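PDB 2ES4: lipase-specific foldase from Burkholderia glumae, which assists the folding of the extracellular lipase during the lipase's passage through the periplasm of Burkholderia glumae. Local coordinates for residues 246-249 with 250-254; 313-317 with 318-322. All coordinates share one frame; numbering follows the deposited sequence.

Contact 1: residues 246-249 with 250-254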
loop_
_atom_site.group_PDB
_atom_site.type_symbol
_atom_site.label_atom_id
_atom_site.label_comp_id
_atom_site.label_asym_id
_atom_site.label_seq_id
_atom_site.Cartn_x
_atom_site.Cartn_y
_atom_site.Cartn_z
ATOM N N ALA B 246 26.419 8.717 -7.408
ATOM C CA ALA B 246 27.840 9.015 -7.547
ATOM C C ALA B 246 28.110 9.841 -8.804
ATOM O O ALA B 246 29.225 10.331 -9.002
ATOM C CB ALA B 246 28.649 7.725 -7.578
ATOM N N GLY B 247 27.085 9.987 -9.645
ATOM C CA GLY B 247 27.209 10.751 -10.875
ATOM C C GLY B 247 27.932 10.008 -11.979
ATOM O O GLY B 247 28.600 10.629 -12.813
ATOM N N ALA B 248 27.788 8.682 -11.997
ATOM C CA ALA B 248 28.432 7.850 -13.007
ATOM C C ALA B 248 27.968 8.188 -14.412
ATOM O O ALA B 248 26.773 8.376 -14.662
ATOM C CB ALA B 248 28.182 6.377 -12.722
ATOM N N THR B 249 28.928 8.306 -15.323
ATOM C CA THR B 249 28.631 8.584 -16.722
ATOM C C THR B 249 28.033 7.282 -17.280
ATOM O O THR B 249 28.096 6.244 -16.609
ATOM C CB THR B 249 29.927 8.905 -17.511
ATOM O OG1 THR B 249 30.774 7.751 -17.533
ATOM C CG2 THR B 249 30.649 10.089 -16.918
ATOM N N PRO B 250 27.423 7.318 -18.483
ATOM C CA PRO B 250 26.857 6.087 -19.044
ATOM C C PRO B 250 27.885 4.963 -19.215
ATOM O O PRO B 250 27.570 3.797 -18.963
ATOM C CB PRO B 250 26.334 6.555 -20.377
ATOM C CG PRO B 250 25.878 7.955 -20.056
ATOM C CD PRO B 250 26.997 8.485 -19.291
ATOM N N ASP B 251 29.120 5.325 -19.577
ATOM C CA ASP B 251 30.196 4.344 -19.749
ATOM C C ASP B 251 30.610 3.720 -18.424
ATOM O O ASP B 251 30.834 2.510 -18.355
ATOM C CB ASP B 251 31.429 4.965 -20.419
ATOM C CG ASP B 251 31.223 5.239 -21.900
ATOM O OD1 ASP B 251 30.505 4.469 -22.575
ATOM O OD2 ASP B 251 31.795 6.232 -22.400
ATOM N N GLN B 252 30.682 4.538 -17.373
ATOM C CA GLN B 252 31.054 4.048 -16.045
ATOM C C GLN B 252 29.956 3.154 -15.487
ATOM O O GLN B 252 30.240 2.120 -14.873
ATOM C CB GLN B 252 31.295 5.200 -15.084
ATOM C CG GLN B 252 32.466 6.087 -15.448
ATOM C CD GLN B 252 32.614 7.252 -14.496
ATOM O OE1 GLN B 252 31.646 7.948 -14.188
ATOM N NE2 GLN B 252 33.832 7.466 -14.013
ATOM N N MET B 253 28.707 3.549 -15.729
ATOM C CA MET B 253 27.544 2.782 -15.287
ATOM C C MET B 253 27.583 1.407 -15.954
ATOM O O MET B 253 27.477 0.391 -15.279
ATOM C CB MET B 253 26.253 3.504 -15.669
ATOM C CG MET B 253 24.976 2.739 -15.349
ATOM S SD MET B 253 24.631 2.518 -13.599
ATOM C CE MET B 253 23.816 4.061 -13.237
ATOM N N ARG B 254 27.813 1.393 -17.265
ATOM C CA ARG B 254 27.887 0.151 -18.022
ATOM C C ARG B 254 29.011 -0.748 -17.518
ATOM O O ARG B 254 28.781 -1.922 -17.257
ATOM C CB ARG B 254 28.112 0.425 -19.504
ATOM C CG ARG B 254 28.053 -0.836 -20.386
ATOM C CD ARG B 254 28.441 -0.570 -21.832
ATOM N NE ARG B 254 27.624 0.469 -22.462
ATOM C CZ ARG B 254 28.051 1.700 -22.733
ATOM N NH1 ARG B 254 29.296 2.057 -22.432
ATOM N NH2 ARG B 254 27.231 2.583 -23.284
#
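Thr-249 and Gln-252 form a capping box at the start of helix 250-258, with the threonine as N-cap. Each residue reaches the other's backbone. Thr-249 OG1 accepts the amide of Gln-252 at 3.2 Å from N, and the amide of Thr-249 returns the favour, its N lying 3.0 Å from Gln-252 OE1. This second bond is nearly straight, 171° at the hydrogen, and the N-H arrives in the plane of the side-chain amide, on a lone pair of OE1. At chi1 64° the threonine's OG1 sits between the backbone N and the carbonyl carbon, where it can accept from Gln-252 N, while CG2 rests 3.6 Å from Gln-252 OE1. Gln-252, extended beyond CG, runs back past the hydroxyl, with CG 3.2 Å from Thr-249 OG1. Its OE1 also lies 3.4 Å from Ala-248 CA, and Ala-248 O accepts from Gln-273 NE2 of helix 263-294. Pro-250 fills the first helical position, where no amide hydrogen is needed. Just upstream, Gly-247 ends helix 221-245 in a Schellman motif with positive phi. The buried side chain of Met-253 touches Ile-240 and Leu-243 of that earlier helix and Ala-269 of helix 263-294. Its own amide starts the regular helical bonding, with Met-253 N 2.9 Å from Thr-249 O.

Contact 2: residues 313-317 with 318-322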
loop_
_atom_site.group_PDB
_atom_site.type_symbol
_atom_site.label_atom_id
_atom_site.label_comp_id
_atom_site.label_asym_id
_atom_site.label_seq_id
_atom_site.Cartn_x
_atom_site.Cartn_y
_atom_site.Cartn_z
ATOM N N GLN B 313 4.719 22.478 -26.834
ATOM C CA GLN B 313 5.406 22.444 -28.122
ATOM C C GLN B 313 6.796 21.833 -28.030
ATOM O O GLN B 313 7.274 21.219 -28.985
ATOM C CB GLN B 313 5.507 23.850 -28.711
ATOM C CG GLN B 313 4.169 24.545 -28.891
ATOM C CD GLN B 313 4.312 25.985 -29.335
ATOM O OE1 GLN B 313 5.059 26.765 -28.739
ATOM N NE2 GLN B 313 3.586 26.349 -30.382
ATOM N N THR B 314 7.424 21.983 -26.868
ATOM C CA THR B 314 8.776 21.482 -26.629
ATOM C C THR B 314 8.847 20.000 -26.248
ATOM O O THR B 314 9.771 19.291 -26.661
ATOM C CB THR B 314 9.471 22.322 -25.522
ATOM O OG1 THR B 314 9.440 23.709 -25.887
ATOM C CG2 THR B 314 10.919 21.899 -25.326
ATOM N N PHE B 315 7.906 19.559 -25.423
ATOM C CA PHE B 315 7.874 18.184 -24.946
ATOM C C PHE B 315 6.650 17.490 -25.504
ATOM O O PHE B 315 5.540 17.651 -24.987
ATOM C CB PHE B 315 7.839 18.179 -23.419
ATOM C CG PHE B 315 8.995 18.881 -22.786
ATOM C CD1 PHE B 315 10.265 18.279 -22.753
ATOM C CD2 PHE B 315 8.831 20.162 -22.237
ATOM C CE1 PHE B 315 11.367 18.948 -22.178
ATOM C CE2 PHE B 315 9.918 20.836 -21.662
ATOM C CZ PHE B 315 11.188 20.232 -21.632
ATOM N N THR B 316 6.854 16.731 -26.577
ATOM C CA THR B 316 5.755 16.043 -27.233
ATOM C C THR B 316 5.679 14.539 -27.014
ATOM O O THR B 316 4.717 13.895 -27.443
ATOM C CB THR B 316 5.706 16.381 -28.718
ATOM O OG1 THR B 316 6.956 16.061 -29.332
ATOM C CG2 THR B 316 5.412 17.875 -28.914
ATOM N N ALA B 317 6.700 13.973 -26.368
ATOM C CA ALA B 317 6.679 12.549 -26.021
ATOM C C ALA B 317 5.626 12.504 -24.910
ATOM O O ALA B 317 5.640 13.369 -24.023
ATOM C CB ALA B 317 8.025 12.099 -25.479
ATOM N N PRO B 318 4.671 11.552 -24.971
ATOM C CA PRO B 318 3.634 11.469 -23.934
ATOM C C PRO B 318 4.153 11.494 -22.494
ATOM O O PRO B 318 5.096 10.779 -22.148
ATOM C CB PRO B 318 2.943 10.155 -24.258
ATOM C CG PRO B 318 3.044 10.100 -25.756
ATOM C CD PRO B 318 4.467 10.500 -25.990
ATOM N N GLY B 319 3.590 12.402 -21.701
ATOM C CA GLY B 319 3.990 12.532 -20.315
ATOM C C GLY B 319 5.070 13.550 -19.991
ATOM O O GLY B 319 5.114 14.047 -18.862
ATOM N N GLU B 320 5.925 13.887 -20.956
ATOM C CA GLU B 320 6.997 14.844 -20.694
ATOM C C GLU B 320 6.571 16.286 -20.435
ATOM O O GLU B 320 7.219 16.983 -19.654
ATOM C CB GLU B 320 8.060 14.795 -21.778
ATOM C CG GLU B 320 8.885 13.520 -21.763
ATOM C CD GLU B 320 10.173 13.641 -22.560
ATOM O OE1 GLU B 320 10.309 14.581 -23.371
ATOM O OE2 GLU B 320 11.069 12.798 -22.358
ATOM N N ALA B 321 5.486 16.735 -21.065
ATOM C CA ALA B 321 5.006 18.105 -20.836
ATOM C C ALA B 321 4.546 18.231 -19.387
ATOM O O ALA B 321 4.833 19.226 -18.713
ATOM C CB ALA B 321 3.880 18.440 -21.779
ATOM N N ILE B 322 3.897 17.176 -18.899
ATOM C CA ILE B 322 3.420 17.131 -17.522
ATOM C C ILE B 322 4.610 17.099 -16.573
ATOM O O ILE B 322 4.593 17.758 -15.529
ATOM C CB ILE B 322 2.511 15.904 -17.279
ATOM C CG1 ILE B 322 1.218 16.057 -18.088
ATOM C CG2 ILE B 322 2.194 15.751 -15.789
ATOM C CD1 ILE B 322 0.215 14.936 -17.896
HETATM O O HOH W 1 4.015 15.464 -23.474
#
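The Phe-315 ring meets Glu-320 at its edge, where OE1 lies near the ring plane and 3.7 Å from CD1. One face of the ring is covered from within its own segment by Thr-314 CG2, over the centre. Ring and carboxylate planes stand 71° apart, and the two side chains cross at about a right angle. The strongest partner of the carboxylate is Arg-282, which forms a salt bridge with OE1. At the root of the ring, Phe-315 CB lies 4.3 Å from Ala-321 CB. Residues 315-319 link two helices, and Gly-319, at positive phi, holds the N-cap position of the second. The backbone closes the turn through the amide of Glu-320, whose N is 3.1 Å from Ala-317 O, tilted 30° from the carbonyl plane. Ala-317 O also accepts a hydrogen bond from a water, 2.7 Å from the water oxygen. The water donates to Phe-315 O as well and accepts from Ala-321 N. The turn joins helix 300-314 to helix 320-328 against helix 263-294, where Tyr-286 meets the Phe-315 ring edge-to-face and Trp-279 touches both Phe-315 and Glu-320, while Pro-318 and Ile-322 pack on the chain of another protein, Ile-322 on an aromatic side chain.

In the fold
Both contacts illustrate how an all-helical chain changes direction: a link of four or five residues separates one helix from the next. Contact 1 is partly buried and contact 2 lies at the surface, yet each has a buried residue, Met-253 or Phe-315, touching helix 263-294, the element they share. Their centres are 26 Å apart and their nearest atoms about 16 Å, so they do not touch. The chemistry differs at the cap. In contact 1 side chains take the amides of Thr-249 and Gln-252, whereas contact 2, with a glycine N-cap, uses a backbone carbonyl and a water. Contact 2 alone reaches another protein chain.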